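Local coordinates for protein glutathione S-transferase 2 (Heligmosomoides polygyrus, PDB 1TW9) that probably catalyses the conjugation of glutathione to electrophilic substrates, releasing a halide anion, as a sigma-family glutathione transferase, at residues A[12-21]-A[155-166]. Sequence-based numbering, arbitrary orientation.
Sequences RGAGECARQV and WVDLLVAEHVAD. Unlike the reference sequence in segment 12-21: Val-21 (reference Ile).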
ATOM      1  N   ARG A  12      16.049  11.833   1.126  1.00 31.55           N
ATOM      2  CA  ARG A  12      15.438  10.970   0.111  1.00 31.11           C
ATOM      3  C   ARG A  12      14.268  10.284   0.809  1.00 32.68           C
ATOM      4  O   ARG A  12      13.128  10.668   0.619  1.00 33.20           O
ATOM      5  CB  ARG A  12      16.444   9.942  -0.477  1.00 31.88           C
ATOM      6  CG  ARG A  12      17.612  10.601  -1.189  1.00 31.24           C
ATOM      7  CD  ARG A  12      18.574   9.608  -1.780  1.00 32.99           C
ATOM      8  NE  ARG A  12      19.108   8.696  -0.751  1.00 40.41           N
ATOM      9  CZ  ARG A  12      20.061   9.033   0.089  1.00 37.57           C
ATOM     10  NH1 ARG A  12      20.639  10.203  -0.044  1.00 38.11           N
ATOM     11  NH2 ARG A  12      20.524   8.184   0.995  1.00 39.67           N
ATOM     12  N   GLY A  13      14.556   9.260   1.601  1.00 32.98           N
ATOM     13  CA  GLY A  13      13.579   8.661   2.488  1.00 33.42           C
ATOM     14  C   GLY A  13      12.305   8.290   1.803  1.00 33.05           C
ATOM     15  O   GLY A  13      12.317   7.781   0.690  1.00 33.90           O
ATOM     16  N   ALA A  14      11.197   8.586   2.470  1.00 32.83           N
ATOM     17  CA  ALA A  14       9.863   8.321   1.983  1.00 33.60           C
ATOM     18  C   ALA A  14       9.356   9.243   0.917  1.00 32.68           C
ATOM     19  O   ALA A  14       8.320   8.970   0.334  1.00 33.81           O
ATOM     20  CB  ALA A  14       8.881   8.306   3.174  1.00 34.70           C
ATOM     21  N   GLY A  15      10.064  10.352   0.668  1.00 32.78           N
ATOM     22  CA  GLY A  15       9.659  11.342  -0.331  1.00 32.92           C
ATOM     23  C   GLY A  15      10.229  11.067  -1.728  1.00 32.28           C
ATOM     24  O   GLY A  15       9.697  11.498  -2.722  1.00 33.92           O
ATOM     25  N   GLU A  16      11.287  10.260  -1.803  1.00 32.64           N
ATOM     26  CA  GLU A  16      12.094  10.180  -3.003  1.00 30.59           C
ATOM     27  C   GLU A  16      11.371   9.535  -4.185  1.00 32.10           C
ATOM     28  O   GLU A  16      11.572   9.957  -5.295  1.00 32.58           O
ATOM     29  CB  GLU A  16      13.375   9.455  -2.731  1.00 31.77           C
ATOM     30  CG  GLU A  16      14.416   9.479  -3.841  1.00 29.97           C
ATOM     31  CD  GLU A  16      14.949  10.832  -4.214  1.00 31.84           C
ATOM     32  OE1 GLU A  16      14.710  11.826  -3.502  1.00 34.06           O
ATOM     33  OE2 GLU A  16      15.667  10.895  -5.235  1.00 31.82           O
ATOM     34  N   CYS A  17      10.572   8.504  -3.952  1.00 31.75           N
ATOM     35  CA  CYS A  17       9.918   7.834  -5.109  1.00 33.73           C
ATOM     36  C   CYS A  17       9.017   8.846  -5.793  1.00 34.67           C
ATOM     37  O   CYS A  17       9.107   9.066  -7.017  1.00 32.71           O
ATOM     38  CB  CYS A  17       9.271   6.553  -4.606  1.00 34.16           C
ATOM     39  SG  CYS A  17       8.495   5.638  -5.945  1.00 36.40           S
ATOM     40  N   ALA A  18       8.265   9.599  -4.999  1.00 33.09           N
ATOM     41  CA  ALA A  18       7.456  10.669  -5.577  1.00 31.63           C
ATOM     42  C   ALA A  18       8.299  11.641  -6.443  1.00 32.64           C
ATOM     43  O   ALA A  18       7.893  12.043  -7.576  1.00 31.30           O
ATOM     44  CB  ALA A  18       6.662  11.324  -4.527  1.00 33.49           C
ATOM     45  N   ARG A  19       9.433  12.107  -5.893  1.00 30.85           N
ATOM     46  CA  ARG A  19      10.328  13.022  -6.592  1.00 30.68           C
ATOM     47  C   ARG A  19      10.797  12.424  -7.859  1.00 30.06           C
ATOM     48  O   ARG A  19      10.924  13.091  -8.896  1.00 32.39           O
ATOM     49  CB  ARG A  19      11.514  13.406  -5.699  1.00 30.23           C
ATOM     50  CG  ARG A  19      11.126  14.131  -4.424  1.00 27.82           C
ATOM     51  CD  ARG A  19      12.402  14.708  -3.807  1.00 30.83           C
ATOM     52  NE  ARG A  19      12.178  15.267  -2.456  1.00 31.96           N
ATOM     53  CZ  ARG A  19      12.555  14.665  -1.340  1.00 34.51           C
ATOM     54  NH1 ARG A  19      13.165  13.479  -1.379  1.00 31.72           N
ATOM     55  NH2 ARG A  19      12.372  15.285  -0.197  1.00 32.13           N
ATOM     56  N   GLN A  20      11.065  11.114  -7.835  1.00 30.38           N
ATOM     57  CA  GLN A  20      11.506  10.472  -9.052  1.00 29.97           C
ATOM     58  C   GLN A  20      10.371  10.264 -10.115  1.00 31.45           C
ATOM     59  O   GLN A  20      10.640  10.292 -11.301  1.00 31.31           O
ATOM     60  CB  GLN A  20      12.253   9.229  -8.759  1.00 31.68           C
ATOM     61  CG  GLN A  20      13.532   9.498  -8.019  1.00 28.38           C
ATOM     62  CD  GLN A  20      14.404   8.331  -7.842  1.00 32.45           C
ATOM     63  OE1 GLN A  20      14.163   7.287  -8.476  1.00 32.53           O
ATOM     64  NE2 GLN A  20      15.410   8.463  -6.999  1.00 30.88           N
ATOM     65  N   VAL A  21       9.127  10.088  -9.670  1.00 30.55           N
ATOM     66  CA  VAL A  21       7.993  10.065 -10.597  1.00 29.66           C
ATOM     67  C   VAL A  21       7.889  11.417 -11.297  1.00 30.07           C
ATOM     68  O   VAL A  21       7.735  11.508 -12.484  1.00 30.49           O
ATOM     69  CB  VAL A  21       6.706   9.665  -9.895  1.00 29.89           C
ATOM     70  CG1 VAL A  21       5.532   9.820 -10.819  1.00 31.48           C
ATOM     71  CG2 VAL A  21       6.835   8.148  -9.457  1.00 30.99           C
ATOM     72  N   TRP A 155       6.511   2.948 -11.321  1.00 29.68           N
ATOM     73  CA  TRP A 155       6.999   3.556 -10.023  1.00 30.10           C
ATOM     74  C   TRP A 155       7.646   2.517  -9.120  1.00 31.67           C
ATOM     75  O   TRP A 155       8.576   2.873  -8.328  1.00 33.17           O
ATOM     76  CB  TRP A 155       5.875   4.257  -9.298  1.00 31.09           C
ATOM     77  CG  TRP A 155       4.719   3.415  -8.868  1.00 30.82           C
ATOM     78  CD1 TRP A 155       3.634   3.005  -9.623  1.00 30.03           C
ATOM     79  CD2 TRP A 155       4.438   3.002  -7.522  1.00 30.15           C
ATOM     80  NE1 TRP A 155       2.726   2.331  -8.817  1.00 30.43           N
ATOM     81  CE2 TRP A 155       3.223   2.274  -7.539  1.00 29.78           C
ATOM     82  CE3 TRP A 155       5.156   3.058  -6.334  1.00 31.86           C
ATOM     83  CZ2 TRP A 155       2.677   1.683  -6.393  1.00 30.13           C
ATOM     84  CZ3 TRP A 155       4.585   2.495  -5.203  1.00 29.86           C
ATOM     85  CH2 TRP A 155       3.372   1.832  -5.240  1.00 32.54           C
ATOM     86  N   VAL A 156       7.254   1.267  -9.223  1.00 32.58           N
ATOM     87  CA  VAL A 156       7.916   0.215  -8.363  1.00 32.23           C
ATOM     88  C   VAL A 156       9.332  -0.059  -8.891  1.00 32.25           C
ATOM     89  O   VAL A 156      10.238  -0.342  -8.112  1.00 32.60           O
ATOM     90  CB  VAL A 156       7.133  -1.098  -8.164  1.00 32.33           C
ATOM     91  CG1 VAL A 156       7.136  -1.980  -9.462  1.00 32.52           C
ATOM     92  CG2 VAL A 156       7.692  -1.844  -6.966  1.00 33.71           C
ATOM     93  N   ASP A 157       9.584   0.041 -10.197  1.00 32.53           N
ATOM     94  CA  ASP A 157      10.972  -0.001 -10.692  1.00 32.66           C
ATOM     95  C   ASP A 157      11.836   1.094 -10.017  1.00 32.84           C
ATOM     96  O   ASP A 157      12.956   0.834  -9.571  1.00 31.57           O
ATOM     97  CB  ASP A 157      11.040   0.228 -12.178  1.00 32.36           C
ATOM     98  CG  ASP A 157      10.478  -0.880 -12.971  1.00 34.42           C
ATOM     99  OD1 ASP A 157      10.880  -2.087 -12.793  1.00 33.02           O
ATOM    100  OD2 ASP A 157       9.613  -0.564 -13.876  1.00 35.32           O
ATOM    101  N   LEU A 158      11.315   2.309  -9.964  1.00 32.41           N
ATOM    102  CA  LEU A 158      11.945   3.426  -9.274  1.00 33.07           C
ATOM    103  C   LEU A 158      12.190   3.161  -7.803  1.00 31.92           C
ATOM    104  O   LEU A 158      13.291   3.483  -7.296  1.00 31.90           O
ATOM    105  CB  LEU A 158      11.187   4.792  -9.414  1.00 33.21           C
ATOM    106  CG  LEU A 158      10.900   5.284 -10.794  1.00 33.41           C
ATOM    107  CD1 LEU A 158       9.997   6.435 -10.767  1.00 31.41           C
ATOM    108  CD2 LEU A 158      12.140   5.559 -11.492  1.00 36.41           C
ATOM    109  N   LEU A 159      11.211   2.613  -7.099  1.00 32.92           N
ATOM    110  CA  LEU A 159      11.317   2.395  -5.673  1.00 33.27           C
ATOM    111  C   LEU A 159      12.408   1.313  -5.400  1.00 32.39           C
ATOM    112  O   LEU A 159      13.253   1.496  -4.516  1.00 32.55           O
ATOM    113  CB  LEU A 159       9.951   1.932  -5.221  1.00 33.49           C
ATOM    114  CG  LEU A 159       9.734   1.645  -3.767  1.00 34.52           C
ATOM    115  CD1 LEU A 159       9.896   2.933  -2.974  1.00 36.00           C
ATOM    116  CD2 LEU A 159       8.397   1.049  -3.531  1.00 33.70           C
ATOM    117  N   VAL A 160      12.333   0.221  -6.143  1.00 32.65           N
ATOM    118  CA  VAL A 160      13.297  -0.884  -5.975  1.00 32.63           C
ATOM    119  C   VAL A 160      14.709  -0.456  -6.313  1.00 33.00           C
ATOM    120  O   VAL A 160      15.630  -0.671  -5.458  1.00 31.94           O
ATOM    121  CB  VAL A 160      12.843  -2.158  -6.684  1.00 33.56           C
ATOM    122  CG1 VAL A 160      13.938  -3.275  -6.586  1.00 33.79           C
ATOM    123  CG2 VAL A 160      11.536  -2.692  -5.985  1.00 31.61           C
ATOM    124  N   ALA A 161      14.899   0.202  -7.470  1.00 32.67           N
ATOM    125  CA  ALA A 161      16.222   0.551  -7.966  1.00 31.29           C
ATOM    126  C   ALA A 161      16.867   1.525  -6.981  1.00 31.34           C
ATOM    127  O   ALA A 161      18.042   1.446  -6.691  1.00 29.86           O
ATOM    128  CB  ALA A 161      16.157   1.183  -9.356  1.00 32.59           C
ATOM    129  N   GLU A 162      16.086   2.444  -6.433  1.00 31.23           N
ATOM    130  CA  GLU A 162      16.678   3.404  -5.505  1.00 31.10           C
ATOM    131  C   GLU A 162      17.139   2.765  -4.218  1.00 31.50           C
ATOM    132  O   GLU A 162      18.217   3.051  -3.706  1.00 31.20           O
ATOM    133  CB  GLU A 162      15.662   4.541  -5.220  1.00 31.54           C
ATOM    134  CG  GLU A 162      16.117   5.553  -4.170  1.00 31.14           C
ATOM    135  CD  GLU A 162      17.240   6.512  -4.637  1.00 33.75           C
ATOM    136  OE1 GLU A 162      17.932   7.051  -3.740  1.00 34.53           O
ATOM    137  OE2 GLU A 162      17.516   6.703  -5.872  1.00 33.67           O
ATOM    138  N   HIS A 163      16.365   1.795  -3.717  1.00 30.96           N
ATOM    139  CA  HIS A 163      16.720   1.093  -2.525  1.00 31.12           C
ATOM    140  C   HIS A 163      17.990   0.286  -2.768  1.00 30.70           C
ATOM    141  O   HIS A 163      18.911   0.321  -1.971  1.00 29.80           O
ATOM    142  CB  HIS A 163      15.588   0.165  -2.071  1.00 31.34           C
ATOM    143  CG  HIS A 163      15.933  -0.609  -0.831  1.00 31.58           C
ATOM    144  ND1 HIS A 163      16.149  -0.006   0.400  1.00 32.07           N
ATOM    145  CD2 HIS A 163      16.227  -1.922  -0.661  1.00 31.79           C
ATOM    146  CE1 HIS A 163      16.508  -0.928   1.269  1.00 35.95           C
ATOM    147  NE2 HIS A 163      16.562  -2.097   0.656  1.00 30.52           N
ATOM    148  N   VAL A 164      18.035  -0.415  -3.869  1.00 30.12           N
ATOM    149  CA  VAL A 164      19.168  -1.258  -4.220  1.00 30.69           C
ATOM    150  C   VAL A 164      20.453  -0.424  -4.374  1.00 31.50           C
ATOM    151  O   VAL A 164      21.509  -0.842  -3.902  1.00 31.66           O
ATOM    152  CB  VAL A 164      18.804  -2.136  -5.474  1.00 31.35           C
ATOM    153  CG1 VAL A 164      20.041  -2.887  -5.991  1.00 30.28           C
ATOM    154  CG2 VAL A 164      17.693  -3.099  -5.106  1.00 31.79           C
ATOM    155  N   ALA A 165      20.347   0.756  -4.978  1.00 29.84           N
ATOM    156  CA  ALA A 165      21.471   1.674  -5.124  1.00 30.85           C
ATOM    157  C   ALA A 165      21.984   2.128  -3.791  1.00 31.44           C
ATOM    158  O   ALA A 165      23.189   2.108  -3.496  1.00 31.80           O
ATOM    159  CB  ALA A 165      21.067   2.900  -5.983  1.00 31.58           C
ATOM    160  N   ASP A 166      21.046   2.518  -2.946  1.00 31.15           N
ATOM    161  CA  ASP A 166      21.351   2.964  -1.621  1.00 32.06           C
ATOM    162  C   ASP A 166      22.012   1.880  -0.789  1.00 30.98           C
ATOM    163  O   ASP A 166      23.074   2.124  -0.188  1.00 32.37           O
ATOM    164  CB  ASP A 166      20.074   3.349  -0.931  1.00 32.48           C
ATOM    165  CG  ASP A 166      20.296   3.844   0.484  1.00 37.89           C
ATOM    166  OD1 ASP A 166      21.360   4.403   0.816  1.00 38.15           O
ATOM    167  OD2 ASP A 166      19.407   3.693   1.344  1.00 45.99           O
TER
HETATM  168  O   HOH W   1      17.387   6.480  -1.172  1.00 32.41           O
HETATM  169  O   HOH W   2      12.455   5.957  -5.768  1.00 30.82           O
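Gln-20 reaches across to Glu-162 with its amide nitrogen: NE2 donates to OE2 at 3.0 Å, the acceptor lying in the amide plane while the bond enters from above the carboxylate plane. NE2 also donates to Glu-16 OE2 at 3.0 Å; a carboxamide suits the place because its NH2 can give one hydrogen to each acid. Without the amide, as with an alanine here, Glu-16 and Glu-162 would probably each lose a hydrogen bond, leaving Arg-201 to bridge them. Small Cys-17 sits where the backbones come nearest, its CA 5.6 Å from Leu-159 CA; with SG anti to the backbone N (chi1 -178°), the sulfur lies 3.7 Å from Trp-155 O and near the indole edge. Branched Leu-158 and Val-21 cross at about a right angle, CD1 to CG2 3.8 Å, filling the buried interface beside Trp-155 CB. Helix segments 16-21 and 155-166, their N-to-C directions 124° apart, pack the thioredoxin-like N-terminal domain against the all-helical C-terminal domain. Arg-12 reaches two acids one turn apart through long salt bridges, NE to Glu-162 OE1 (3.6 Å) and NH2 to Asp-166 OD1 (3.9 Å); a water in the guanidinium plane links NE to the same OE1. Farther out, Trp-197 donates to Glu-16, Arg-170 holds Asp-166, and Thr-204 O receives Arg-12 NH1.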